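Aldehyde dehydrogenase (Staphylococcus aureus, PDB 6K10) oxidises 4,4'-diaponeurosporen-4-al to 4,4'-diaponeurosporenoic acid with NAD+, a step in making staphyloxanthin, the carotenoid that helps protect the bacterium against oxidative stress. Local coordinates at residues K38-A43 / E130-A135; P124-F129 / R421-Y426; S46-I51 / T69-T74. The protein carries 1 engineered substitution. All coordinates share one frame; numbering follows the deposited sequence.

Interaction 1: K38-A43 / E130-A135; sequences KKLSKA and EPLIGA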
ATOM      1  N   LYS A  38     -20.382 -17.309  -5.032  1.00 27.07           N
ATOM      2  CA  LYS A  38     -21.180 -18.527  -4.906  1.00 26.15           C
ATOM      3  C   LYS A  38     -20.658 -19.616  -5.830  1.00 25.73           C
ATOM      4  O   LYS A  38     -20.453 -20.761  -5.409  1.00 27.83           O
ATOM      5  CB  LYS A  38     -22.650 -18.249  -5.227  1.00 31.44           C
ATOM      6  CG  LYS A  38     -23.304 -17.175  -4.398  1.00 36.48           C
ATOM      7  N   LYS A  39     -20.455 -19.275  -7.103  1.00 25.86           N
ATOM      8  CA  LYS A  39     -19.964 -20.256  -8.064  1.00 27.91           C
ATOM      9  C   LYS A  39     -18.597 -20.785  -7.653  1.00 25.57           C
ATOM     10  O   LYS A  39     -18.327 -21.983  -7.783  1.00 24.77           O
ATOM     11  CB  LYS A  39     -19.912 -19.634  -9.460  1.00 30.80           C
ATOM     12  CG  LYS A  39     -21.284 -19.344 -10.057  1.00 30.62           C
ATOM     13  CD  LYS A  39     -21.187 -18.336 -11.189  1.00 35.13           C
ATOM     14  CE  LYS A  39     -20.335 -18.864 -12.330  1.00 36.03           C
ATOM     15  NZ  LYS A  39     -20.127 -17.832 -13.386  1.00 40.24           N
ATOM     16  N   LEU A  40     -17.729 -19.910  -7.141  1.00 26.85           N
ATOM     17  CA  LEU A  40     -16.419 -20.349  -6.669  1.00 22.81           C
ATOM     18  C   LEU A  40     -16.552 -21.359  -5.536  1.00 24.33           C
ATOM     19  O   LEU A  40     -15.858 -22.383  -5.514  1.00 24.59           O
ATOM     20  CB  LEU A  40     -15.596 -19.144  -6.213  1.00 23.39           C
ATOM     21  CG  LEU A  40     -14.139 -19.432  -5.846  1.00 25.46           C
ATOM     22  CD1 LEU A  40     -13.394 -20.007  -7.040  1.00 28.35           C
ATOM     23  CD2 LEU A  40     -13.454 -18.176  -5.331  1.00 24.23           C
ATOM     24  N   SER A  41     -17.441 -21.081  -4.581  1.00 23.45           N
ATOM     25  CA  SER A  41     -17.653 -21.997  -3.465  1.00 26.28           C
ATOM     26  C   SER A  41     -18.213 -23.331  -3.943  1.00 26.28           C
ATOM     27  O   SER A  41     -17.711 -24.398  -3.570  1.00 25.89           O
ATOM     28  CB  SER A  41     -18.591 -21.358  -2.443  1.00 30.69           C
ATOM     29  OG  SER A  41     -18.786 -22.213  -1.334  1.00 35.67           O
ATOM     30  N   LYS A  42     -19.273 -23.284  -4.756  1.00 23.85           N
ATOM     31  CA  LYS A  42     -19.839 -24.501  -5.327  1.00 24.34           C
ATOM     32  C   LYS A  42     -18.786 -25.290  -6.090  1.00 24.72           C
ATOM     33  O   LYS A  42     -18.746 -26.525  -6.027  1.00 23.60           O
ATOM     34  CB  LYS A  42     -21.006 -24.140  -6.248  1.00 27.54           C
ATOM     35  CG  LYS A  42     -21.321 -25.185  -7.308  1.00 32.23           C
ATOM     36  CD  LYS A  42     -22.515 -24.773  -8.154  1.00 38.49           C
ATOM     37  CE  LYS A  42     -22.510 -25.485  -9.499  1.00 42.04           C
ATOM     38  NZ  LYS A  42     -23.650 -25.050 -10.353  1.00 45.21           N
ATOM     39  N   ALA A  43     -17.914 -24.585  -6.804  1.00 25.29           N
ATOM     40  CA  ALA A  43     -16.912 -25.241  -7.628  1.00 24.57           C
ATOM     41  C   ALA A  43     -15.864 -25.955  -6.776  1.00 22.65           C
ATOM     42  O   ALA A  43     -15.465 -27.082  -7.092  1.00 25.09           O
ATOM     43  CB  ALA A  43     -16.281 -24.200  -8.547  1.00 26.37           C
ATOM     44  N   GLU A 130      -7.210 -17.415  -1.726  1.00 22.55           N
ATOM     45  CA  GLU A 130      -7.417 -16.309  -0.797  1.00 19.42           C
ATOM     46  C   GLU A 130      -7.167 -14.951  -1.461  1.00 21.50           C
ATOM     47  O   GLU A 130      -7.998 -14.046  -1.292  1.00 24.23           O
ATOM     48  CB  GLU A 130      -6.580 -16.499   0.473  1.00 23.44           C
ATOM     49  CG  GLU A 130      -6.723 -15.343   1.451  1.00 25.51           C
ATOM     50  CD  GLU A 130      -8.180 -15.014   1.766  1.00 30.48           C
ATOM     51  OE1 GLU A 130      -8.517 -13.812   1.857  1.00 30.08           O
ATOM     52  OE2 GLU A 130      -8.993 -15.950   1.923  1.00 30.61           O
ATOM     53  N   PRO A 131      -6.083 -14.746  -2.226  1.00 20.87           N
ATOM     54  CA  PRO A 131      -6.030 -13.505  -3.022  1.00 22.64           C
ATOM     55  C   PRO A 131      -7.184 -13.375  -3.998  1.00 22.59           C
ATOM     56  O   PRO A 131      -7.745 -12.279  -4.142  1.00 21.19           O
ATOM     57  CB  PRO A 131      -4.678 -13.596  -3.748  1.00 22.36           C
ATOM     58  CG  PRO A 131      -3.901 -14.601  -3.019  1.00 25.90           C
ATOM     59  CD  PRO A 131      -4.869 -15.560  -2.409  1.00 24.01           C
ATOM     60  N   LEU A 132      -7.566 -14.470  -4.661  1.00 20.60           N
ATOM     61  CA  LEU A 132      -8.625 -14.403  -5.665  1.00 20.43           C
ATOM     62  C   LEU A 132      -9.939 -13.919  -5.063  1.00 20.80           C
ATOM     63  O   LEU A 132     -10.655 -13.119  -5.680  1.00 21.13           O
ATOM     64  CB  LEU A 132      -8.821 -15.770  -6.316  1.00 20.97           C
ATOM     65  CG  LEU A 132      -9.839 -15.788  -7.459  1.00 23.46           C
ATOM     66  CD1 LEU A 132      -9.329 -14.975  -8.641  1.00 25.94           C
ATOM     67  CD2 LEU A 132     -10.182 -17.209  -7.881  1.00 22.31           C
ATOM     68  N   ILE A 133     -10.278 -14.406  -3.866  1.00 17.84           N
ATOM     69  CA  ILE A 133     -11.489 -13.949  -3.189  1.00 21.04           C
ATOM     70  C   ILE A 133     -11.484 -12.432  -3.074  1.00 20.36           C
ATOM     71  O   ILE A 133     -12.475 -11.762  -3.383  1.00 22.12           O
ATOM     72  CB  ILE A 133     -11.617 -14.611  -1.806  1.00 23.62           C
ATOM     73  CG1 ILE A 133     -11.806 -16.121  -1.942  1.00 24.01           C
ATOM     74  CG2 ILE A 133     -12.778 -14.008  -1.045  1.00 22.98           C
ATOM     75  CD1 ILE A 133     -11.506 -16.874  -0.665  1.00 23.14           C
ATOM     76  N   GLY A 134     -10.357 -11.869  -2.634  1.00 20.80           N
ATOM     77  CA  GLY A 134     -10.255 -10.422  -2.545  1.00 21.95           C
ATOM     78  C   GLY A 134     -10.412  -9.751  -3.895  1.00 21.94           C
ATOM     79  O   GLY A 134     -11.129  -8.757  -4.030  1.00 20.89           O
ATOM     80  N   ALA A 135      -9.746 -10.293  -4.918  1.00 21.54           N
ATOM     81  CA  ALA A 135      -9.848  -9.721  -6.256  1.00 21.77           C
ATOM     82  C   ALA A 135     -11.280  -9.780  -6.771  1.00 21.21           C
ATOM     83  O   ALA A 135     -11.786  -8.808  -7.344  1.00 26.45           O
ATOM     84  CB  ALA A 135      -8.901 -10.449  -7.211  1.00 22.63           C
TER
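No flat group stands between L40 and its two partners L132 and I133; the contact is made by branched aliphatic side chains alone. The nearby rings, those of F129 and F165, pack against L40 from its surroundings. The nearest carboxylate, that of E130, is turned elsewhere, with OE1 hydrogen-bonded to S427 and OE2 to S77, so each of its oxygens is satisfied within the buried interior. Both methyls of L40 reach L132: L40 CD1 and L40 CD2 each lie 4.3 Å from L132 CD2. L40 CD2 alone also meets I133, at 4.3 Å from I133 CG1. Seen from L40 CD2, the two partners stand roughly at a right angle, so it faces the groove between two consecutive side chains of helix 126-138. L132 offers a branch end, whereas I133 offers the methylene in the middle of its longer branch. With CG turned away from the backbone N (chi1 -173°), L40 brings its two methyls to the side of L132 and I133. The spacing is relaxed: the nearest CA atoms, those of L40 and I133, are 8.8 Å apart, and about 101 Å² is buried in all. Helix 126-138 is kinked here because P131 has no N-H to bond to the preceding turn. One turn on, the bond from G134 N to E130 O is weak at 3.5 Å. I133 also packs on S77, I78 and A81 of helix 63-89, and A43 on L160 and T164 of helix 151-164; through these residues the two further helices pack around the pair 30-46 and 126-138.

Interaction 2: P124-F129 / R421-Y426; sequences PFQLVF and RYHGKY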
ATOM      1  N   PRO A 124      -0.331 -24.440  -2.436  1.00 20.52           N
ATOM      2  CA  PRO A 124      -0.566 -24.027  -3.827  1.00 20.57           C
ATOM      3  C   PRO A 124      -2.013 -23.717  -4.131  1.00 21.72           C
ATOM      4  O   PRO A 124      -2.287 -23.043  -5.132  1.00 20.76           O
ATOM      5  CB  PRO A 124      -0.071 -25.234  -4.633  1.00 24.80           C
ATOM      6  CG  PRO A 124      -0.267 -26.398  -3.710  1.00 24.36           C
ATOM      7  CD  PRO A 124      -0.038 -25.879  -2.317  1.00 24.27           C
ATOM      8  N   PHE A 125      -2.944 -24.182  -3.303  1.00 19.48           N
ATOM      9  CA  PHE A 125      -4.361 -23.894  -3.483  1.00 22.01           C
ATOM     10  C   PHE A 125      -4.757 -22.629  -2.723  1.00 22.51           C
ATOM     11  O   PHE A 125      -5.300 -21.690  -3.312  1.00 22.82           O
ATOM     12  CB  PHE A 125      -5.184 -25.109  -3.036  1.00 23.35           C
ATOM     13  CG  PHE A 125      -6.668 -24.938  -3.183  1.00 25.78           C
ATOM     14  CD1 PHE A 125      -7.426 -24.433  -2.141  1.00 23.50           C
ATOM     15  CD2 PHE A 125      -7.307 -25.301  -4.357  1.00 24.21           C
ATOM     16  CE1 PHE A 125      -8.792 -24.280  -2.270  1.00 24.32           C
ATOM     17  CE2 PHE A 125      -8.674 -25.154  -4.491  1.00 24.60           C
ATOM     18  CZ  PHE A 125      -9.418 -24.643  -3.446  1.00 23.61           C
ATOM     19  N   GLN A 126      -4.466 -22.588  -1.418  1.00 20.75           N
ATOM     20  CA  GLN A 126      -4.841 -21.437  -0.599  1.00 21.22           C
ATOM     21  C   GLN A 126      -4.209 -20.146  -1.105  1.00 22.92           C
ATOM     22  O   GLN A 126      -4.857 -19.093  -1.114  1.00 21.41           O
ATOM     23  CB  GLN A 126      -4.459 -21.686   0.863  1.00 24.71           C
ATOM     24  CG  GLN A 126      -4.200 -20.428   1.685  1.00 31.76           C
ATOM     25  CD  GLN A 126      -5.466 -19.694   2.081  1.00 35.57           C
ATOM     26  OE1 GLN A 126      -6.578 -20.138   1.789  1.00 39.97           O
ATOM     27  NE2 GLN A 126      -5.302 -18.562   2.754  1.00 31.02           N
ATOM     28  N   LEU A 127      -2.953 -20.208  -1.543  1.00 20.46           N
ATOM     29  CA  LEU A 127      -2.287 -18.996  -2.000  1.00 20.37           C
ATOM     30  C   LEU A 127      -2.727 -18.561  -3.390  1.00 22.74           C
ATOM     31  O   LEU A 127      -2.337 -17.477  -3.830  1.00 22.66           O
ATOM     32  CB  LEU A 127      -0.772 -19.181  -1.939  1.00 19.42           C
ATOM     33  CG  LEU A 127      -0.270 -19.426  -0.511  1.00 19.25           C
ATOM     34  CD1 LEU A 127       1.170 -19.914  -0.499  1.00 20.57           C
ATOM     35  CD2 LEU A 127      -0.416 -18.161   0.324  1.00 18.96           C
ATOM     36  N   VAL A 128      -3.513 -19.373  -4.087  1.00 21.41           N
ATOM     37  CA  VAL A 128      -4.244 -18.896  -5.257  1.00 21.03           C
ATOM     38  C   VAL A 128      -5.568 -18.255  -4.858  1.00 21.18           C
ATOM     39  O   VAL A 128      -5.894 -17.149  -5.301  1.00 21.63           O
ATOM     40  CB  VAL A 128      -4.462 -20.050  -6.264  1.00 20.77           C
ATOM     41  CG1 VAL A 128      -5.585 -19.699  -7.240  1.00 24.29           C
ATOM     42  CG2 VAL A 128      -3.191 -20.353  -7.039  1.00 20.72           C
ATOM     43  N   PHE A 129      -6.332 -18.918  -3.986  1.00 19.71           N
ATOM     44  CA  PHE A 129      -7.740 -18.560  -3.855  1.00 21.54           C
ATOM     45  C   PHE A 129      -8.025 -17.512  -2.787  1.00 20.15           C
ATOM     46  O   PHE A 129      -8.992 -16.755  -2.932  1.00 21.59           O
ATOM     47  CB  PHE A 129      -8.573 -19.823  -3.624  1.00 22.14           C
ATOM     48  CG  PHE A 129      -8.741 -20.658  -4.870  1.00 23.05           C
ATOM     49  CD1 PHE A 129      -9.739 -20.348  -5.773  1.00 25.58           C
ATOM     50  CD2 PHE A 129      -7.899 -21.717  -5.154  1.00 22.38           C
ATOM     51  CE1 PHE A 129      -9.906 -21.079  -6.928  1.00 28.45           C
ATOM     52  CE2 PHE A 129      -8.061 -22.454  -6.314  1.00 27.04           C
ATOM     53  CZ  PHE A 129      -9.069 -22.136  -7.202  1.00 27.66           C
ATOM     54  N   ARG A 421      -0.467  -6.610   2.421  1.00 20.76           N
ATOM     55  CA  ARG A 421      -1.083  -7.537   3.365  1.00 24.40           C
ATOM     56  C   ARG A 421      -2.430  -7.998   2.829  1.00 23.67           C
ATOM     57  O   ARG A 421      -3.003  -7.375   1.939  1.00 23.27           O
ATOM     58  CB  ARG A 421      -1.246  -6.881   4.737  1.00 24.91           C
ATOM     59  CG  ARG A 421      -2.378  -5.865   4.785  1.00 24.02           C
ATOM     60  CD  ARG A 421      -1.868  -4.452   4.991  1.00 29.36           C
ATOM     61  NE  ARG A 421      -2.961  -3.494   5.142  1.00 29.53           N
ATOM     62  CZ  ARG A 421      -3.179  -2.793   6.249  1.00 31.71           C
ATOM     63  NH1 ARG A 421      -4.194  -1.942   6.314  1.00 30.73           N
ATOM     64  NH2 ARG A 421      -2.382  -2.953   7.298  1.00 33.71           N
ATOM     65  N   TYR A 422      -2.928  -9.102   3.384  1.00 23.09           N
ATOM     66  CA  TYR A 422      -4.241  -9.620   2.995  1.00 22.33           C
ATOM     67  C   TYR A 422      -4.782 -10.501   4.118  1.00 23.18           C
ATOM     68  O   TYR A 422      -4.303 -10.439   5.254  1.00 21.43           O
ATOM     69  CB  TYR A 422      -4.181 -10.342   1.640  1.00 20.03           C
ATOM     70  CG  TYR A 422      -3.460 -11.678   1.604  1.00 21.78           C
ATOM     71  CD1 TYR A 422      -2.113 -11.783   1.931  1.00 20.46           C
ATOM     72  CD2 TYR A 422      -4.121 -12.836   1.204  1.00 20.79           C
ATOM     73  CE1 TYR A 422      -1.450 -13.002   1.879  1.00 21.77           C
ATOM     74  CE2 TYR A 422      -3.469 -14.060   1.150  1.00 24.14           C
ATOM     75  CZ  TYR A 422      -2.135 -14.138   1.489  1.00 24.87           C
ATOM     76  OH  TYR A 422      -1.485 -15.351   1.435  1.00 23.84           O
ATOM     77  N   HIS A 423      -5.770 -11.334   3.769  1.00 21.38           N
ATOM     78  CA  HIS A 423      -6.688 -12.054   4.654  1.00 21.00           C
ATOM     79  C   HIS A 423      -7.902 -11.213   5.020  1.00 22.88           C
ATOM     80  O   HIS A 423      -7.779 -10.025   5.341  1.00 23.15           O
ATOM     81  CB  HIS A 423      -6.027 -12.559   5.944  1.00 22.12           C
ATOM     82  CG  HIS A 423      -5.099 -13.707   5.735  1.00 21.79           C
ATOM     83  ND1 HIS A 423      -4.491 -14.368   6.781  1.00 20.55           N
ATOM     84  CD2 HIS A 423      -4.669 -14.310   4.603  1.00 22.39           C
ATOM     85  CE1 HIS A 423      -3.737 -15.340   6.303  1.00 20.31           C
ATOM     86  NE2 HIS A 423      -3.825 -15.325   4.985  1.00 20.36           N
ATOM     87  N   GLY A 424      -9.079 -11.837   4.976  1.00 23.04           N
ATOM     88  CA  GLY A 424     -10.302 -11.152   5.366  1.00 22.91           C
ATOM     89  C   GLY A 424     -10.561  -9.931   4.521  1.00 24.26           C
ATOM     90  O   GLY A 424     -10.415  -9.961   3.292  1.00 24.67           O
ATOM     91  N   LYS A 425     -10.940  -8.833   5.184  1.00 20.41           N
ATOM     92  CA  LYS A 425     -11.189  -7.587   4.467  1.00 22.69           C
ATOM     93  C   LYS A 425      -9.917  -7.018   3.848  1.00 20.09           C
ATOM     94  O   LYS A 425      -9.989  -6.279   2.856  1.00 23.07           O
ATOM     95  CB  LYS A 425     -11.839  -6.567   5.405  1.00 26.08           C
ATOM     96  CG  LYS A 425     -12.250  -5.271   4.717  1.00 26.92           C
ATOM     97  CD  LYS A 425     -13.012  -4.332   5.630  1.00 30.94           C
ATOM     98  CE  LYS A 425     -13.440  -3.083   4.869  1.00 31.87           C
ATOM     99  NZ  LYS A 425     -12.281  -2.208   4.513  1.00 28.29           N
ATOM    100  N   TYR A 426      -8.745  -7.352   4.402  1.00 21.05           N
ATOM    101  CA  TYR A 426      -7.502  -6.853   3.824  1.00 20.04           C
ATOM    102  C   TYR A 426      -7.263  -7.416   2.429  1.00 22.10           C
ATOM    103  O   TYR A 426      -6.629  -6.753   1.596  1.00 23.44           O
ATOM    104  CB  TYR A 426      -6.322  -7.173   4.748  1.00 18.82           C
ATOM    105  CG  TYR A 426      -6.453  -6.539   6.114  1.00 19.52           C
ATOM    106  CD1 TYR A 426      -6.090  -5.216   6.322  1.00 21.14           C
ATOM    107  CD2 TYR A 426      -6.952  -7.260   7.190  1.00 23.62           C
ATOM    108  CE1 TYR A 426      -6.214  -4.626   7.567  1.00 25.32           C
ATOM    109  CE2 TYR A 426      -7.081  -6.683   8.436  1.00 24.50           C
ATOM    110  CZ  TYR A 426      -6.711  -5.368   8.621  1.00 25.81           C
ATOM    111  OH  TYR A 426      -6.839  -4.793   9.865  1.00 26.77           O
TER
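The tightest meeting here is between L127 and Y422, a methyl against a hydroxyl: L127 CD2 is 3.2 Å from Y422 OH, a short apolar-to-polar touch and not a hydrogen bond. The two side chains cross at about a right angle, and Y422 reaches L127 with its hydroxyl oxygen. Its chi1 of 71° sets CG between the backbone N and the carbonyl carbon, which places its hydroxyl against L127 CD2. The second meeting is polar but loose. Q126 NE2 and H423 NE2 come no nearer than 4.2 Å, the amide approaching the imidazole obliquely with the two planes 68° apart. The Q126 chain bends at chi2 (76°), and its OE1 is hydrogen-bonded to T74 of helix 63-89. Within each segment one ring atom lies over a neighbouring ring. H423 CD2 lies 3.6 Å above one face of the Y422 ring, toward its rim, while F129 CD2 sits 3.5 Å over the centre of the F125 ring. Y422 further meets F192 edge-to-face. In the backbone, F125 O accepts from both V128 N and F129 N. Next to Y422, R421 forms a salt bridge with E434 of the second subunit. The side chains of Y422 and E217, a predicted active-site residue, approach to about 3 Å. L127 touches N122 and lies about 7 Å, side chain to side chain, from S251, the engineered residue at the other predicted active-site position. The arrangement therefore belongs to the close surroundings of an aldehyde dehydrogenase active site.

Interaction 3: S46-I51 / T69-T74; sequences SYESDI and TEIGIT
Segments 46-51 and 69-74 have their nearest CA atoms at E48 and I71, 7.5 Å apart; in the first a helix begins right after Y47, and the second makes a wider pi-type turn at residues 69-71. I71 carries most of the contact, its terminal methyl lodged between E48 and I51 on successive turns. The closest approach is I51 CG2 to I71 CD1 at 3.7 Å, and I71 CG1 adds a second touch on I51 CG2 at 3.8 Å. I51 CG2 lies opposite the backbone N (its CG1 at chi1 -60°), and this shorter branch meets the ethyl arm of I71. On the other side I71 CD1 rests 4.1 Å from E48 CG and 3.9 Å from E48 O, so the methyl also touches the E48 carbonyl oxygen. Beyond CG the E48 chain runs extended, crossing I71 at about a right angle and carrying its carboxylate clear of the apolar contact. There OE1 is hydrogen-bonded to Y67 and OE2 forms a salt bridge with K461 of the second subunit, so E48 links the contact to that subunit. T74 OG1 donates to E70 O four residues back at 2.6 Å, nearly in line with the carbonyl (175°). The E70 carboxylate forms a salt bridge with K61 through OE2. I44 of helix 30-46 packs against both I51 and I71. Together these contacts join two successive helices, linked by a short connection, within the N-terminal helical part of the aldehyde dehydrogenase fold.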
ATOM      1  N   SER A  46     -17.406 -29.132  -5.411  1.00 24.89           N
ATOM      2  CA  SER A  46     -17.509 -30.166  -6.433  1.00 25.08           C
ATOM      3  C   SER A  46     -16.168 -30.843  -6.679  1.00 27.91           C
ATOM      4  O   SER A  46     -16.122 -32.037  -7.001  1.00 29.09           O
ATOM      5  CB  SER A  46     -18.045 -29.563  -7.731  1.00 28.33           C
ATOM      6  OG  SER A  46     -19.233 -28.828  -7.491  1.00 31.11           O
ATOM      7  N   TYR A  47     -15.072 -30.108  -6.518  1.00 25.29           N
ATOM      8  CA  TYR A  47     -13.732 -30.609  -6.783  1.00 27.29           C
ATOM      9  C   TYR A  47     -12.978 -30.983  -5.517  1.00 28.60           C
ATOM     10  O   TYR A  47     -11.772 -31.237  -5.586  1.00 25.02           O
ATOM     11  CB  TYR A  47     -12.938 -29.561  -7.556  1.00 28.00           C
ATOM     12  CG  TYR A  47     -13.176 -29.567  -9.042  1.00 31.16           C
ATOM     13  CD1 TYR A  47     -14.354 -29.067  -9.574  1.00 34.49           C
ATOM     14  CD2 TYR A  47     -12.200 -30.017  -9.919  1.00 36.62           C
ATOM     15  CE1 TYR A  47     -14.569 -29.042 -10.934  1.00 36.43           C
ATOM     16  CE2 TYR A  47     -12.405 -29.998 -11.279  1.00 38.66           C
ATOM     17  CZ  TYR A  47     -13.591 -29.510 -11.782  1.00 40.05           C
ATOM     18  OH  TYR A  47     -13.794 -29.489 -13.142  1.00 44.22           O
ATOM     19  N   GLU A  48     -13.656 -31.017  -4.366  1.00 25.86           N
ATOM     20  CA  GLU A  48     -12.969 -31.216  -3.092  1.00 26.61           C
ATOM     21  C   GLU A  48     -12.109 -32.475  -3.105  1.00 23.92           C
ATOM     22  O   GLU A  48     -10.959 -32.460  -2.653  1.00 23.57           O
ATOM     23  CB  GLU A  48     -13.987 -31.280  -1.953  1.00 27.54           C
ATOM     24  CG  GLU A  48     -13.352 -31.501  -0.592  1.00 29.48           C
ATOM     25  CD  GLU A  48     -14.375 -31.741   0.500  1.00 30.00           C
ATOM     26  OE1 GLU A  48     -15.140 -30.805   0.812  1.00 32.98           O
ATOM     27  OE2 GLU A  48     -14.414 -32.864   1.044  1.00 30.52           O
ATOM     28  N   SER A  49     -12.652 -33.576  -3.628  1.00 22.83           N
ATOM     29  CA  SER A  49     -11.898 -34.824  -3.645  1.00 27.72           C
ATOM     30  C   SER A  49     -10.658 -34.713  -4.526  1.00 24.54           C
ATOM     31  O   SER A  49      -9.578 -35.184  -4.152  1.00 26.73           O
ATOM     32  CB  SER A  49     -12.791 -35.972  -4.116  1.00 33.71           C
ATOM     33  OG  SER A  49     -12.296 -37.215  -3.650  1.00 38.78           O
ATOM     34  N   ASP A  50     -10.795 -34.089  -5.700  1.00 22.30           N
ATOM     35  CA  ASP A  50      -9.654 -33.943  -6.597  1.00 25.32           C
ATOM     36  C   ASP A  50      -8.595 -33.017  -6.015  1.00 25.66           C
ATOM     37  O   ASP A  50      -7.397 -33.235  -6.232  1.00 25.96           O
ATOM     38  CB  ASP A  50     -10.117 -33.426  -7.961  1.00 32.26           C
ATOM     39  CG  ASP A  50     -11.426 -34.051  -8.408  1.00 41.07           C
ATOM     40  OD1 ASP A  50     -12.487 -33.696  -7.848  1.00 47.40           O
ATOM     41  OD2 ASP A  50     -11.396 -34.904  -9.320  1.00 43.47           O
ATOM     42  N   ILE A  51      -9.010 -31.981  -5.285  1.00 22.75           N
ATOM     43  CA  ILE A  51      -8.043 -31.088  -4.652  1.00 22.38           C
ATOM     44  C   ILE A  51      -7.267 -31.830  -3.572  1.00 24.99           C
ATOM     45  O   ILE A  51      -6.039 -31.721  -3.482  1.00 25.40           O
ATOM     46  CB  ILE A  51      -8.749 -29.845  -4.083  1.00 21.11           C
ATOM     47  CG1 ILE A  51      -9.453 -29.074  -5.198  1.00 23.85           C
ATOM     48  CG2 ILE A  51      -7.747 -28.944  -3.378  1.00 21.82           C
ATOM     49  CD1 ILE A  51     -10.533 -28.140  -4.695  1.00 23.16           C
ATOM     50  N   THR A  69      -5.697 -25.955   6.157  1.00 22.26           N
ATOM     51  CA  THR A  69      -4.792 -24.948   5.619  1.00 22.05           C
ATOM     52  C   THR A  69      -5.046 -24.585   4.163  1.00 25.00           C
ATOM     53  O   THR A  69      -4.443 -23.623   3.676  1.00 28.07           O
ATOM     54  CB  THR A  69      -3.330 -25.405   5.764  1.00 23.50           C
ATOM     55  OG1 THR A  69      -3.095 -26.550   4.934  1.00 27.42           O
ATOM     56  CG2 THR A  69      -3.018 -25.754   7.212  1.00 24.60           C
ATOM     57  N   GLU A  70      -5.903 -25.316   3.446  1.00 23.98           N
ATOM     58  CA  GLU A  70      -6.124 -24.996   2.039  1.00 24.89           C
ATOM     59  C   GLU A  70      -7.603 -24.922   1.673  1.00 22.87           C
ATOM     60  O   GLU A  70      -8.083 -23.864   1.255  1.00 24.64           O
ATOM     61  CB  GLU A  70      -5.410 -26.009   1.134  1.00 25.83           C
ATOM     62  CG  GLU A  70      -3.955 -26.268   1.507  1.00 28.02           C
ATOM     63  CD  GLU A  70      -2.977 -25.903   0.402  1.00 26.27           C
ATOM     64  OE1 GLU A  70      -3.338 -25.103  -0.485  1.00 26.13           O
ATOM     65  OE2 GLU A  70      -1.840 -26.413   0.427  1.00 25.45           O
ATOM     66  N   ILE A  71      -8.338 -26.023   1.819  1.00 20.65           N
ATOM     67  CA  ILE A  71      -9.716 -26.062   1.329  1.00 23.51           C
ATOM     68  C   ILE A  71     -10.666 -25.375   2.299  1.00 20.72           C
ATOM     69  O   ILE A  71     -11.374 -24.429   1.933  1.00 19.85           O
ATOM     70  CB  ILE A  71     -10.160 -27.510   1.059  1.00 26.24           C
ATOM     71  CG1 ILE A  71      -9.253 -28.167   0.025  1.00 26.91           C
ATOM     72  CG2 ILE A  71     -11.606 -27.534   0.591  1.00 24.93           C
ATOM     73  CD1 ILE A  71      -9.694 -29.557  -0.349  1.00 27.23           C
ATOM     74  N   GLY A  72     -10.720 -25.862   3.540  1.00 22.95           N
ATOM     75  CA  GLY A  72     -11.719 -25.367   4.474  1.00 22.81           C
ATOM     76  C   GLY A  72     -11.574 -23.887   4.762  1.00 27.13           C
ATOM     77  O   GLY A  72     -12.567 -23.158   4.834  1.00 28.55           O
ATOM     78  N   ILE A  73     -10.335 -23.422   4.930  1.00 25.71           N
ATOM     79  CA  ILE A  73     -10.104 -22.011   5.208  1.00 24.31           C
ATOM     80  C   ILE A  73     -10.533 -21.151   4.024  1.00 21.58           C
ATOM     81  O   ILE A  73     -10.978 -20.011   4.205  1.00 23.55           O
ATOM     82  CB  ILE A  73      -8.625 -21.790   5.584  1.00 31.36           C
ATOM     83  CG1 ILE A  73      -8.379 -20.346   6.019  1.00 35.62           C
ATOM     84  CG2 ILE A  73      -7.707 -22.173   4.433  1.00 31.40           C
ATOM     85  CD1 ILE A  73      -7.159 -20.189   6.895  1.00 36.83           C
ATOM     86  N   THR A  74     -10.427 -21.681   2.802  1.00 20.06           N
ATOM     87  CA  THR A  74     -10.868 -20.939   1.625  1.00 20.51           C
ATOM     88  C   THR A  74     -12.388 -20.869   1.561  1.00 23.40           C
ATOM     89  O   THR A  74     -12.960 -19.802   1.314  1.00 26.55           O
ATOM     90  CB  THR A  74     -10.302 -21.585   0.360  1.00 22.91           C
ATOM     91  OG1 THR A  74      -8.870 -21.541   0.406  1.00 23.25           O
ATOM     92  CG2 THR A  74     -10.788 -20.854  -0.887  1.00 25.35           C
TER

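How the interactions relate
Helix 126-138 unites interactions 1 and 2, whose centres are 10 Å apart: E130 CG packs 3.5 Å from Y422 CE2, so the loop beside the predicted active-site residue E217 also rests on that helix at E130, shortly before L132 and I133, which meet L40. Interaction 3, centred 14 Å from interaction 2, meets segment 124-129 at F125 and Q126, where E70 OE1 accepts probable hydrogen bonds from Q126 N at 2.9 Å and F125 N at 3.0 Å. Between interactions 1 and 3, centres 12 Å apart, I133 CD1 touches T74 O at 3.8 Å. Interactions 1 and 3 lie away from the predicted active-site positions, while 2 and 3 both reach the second subunit.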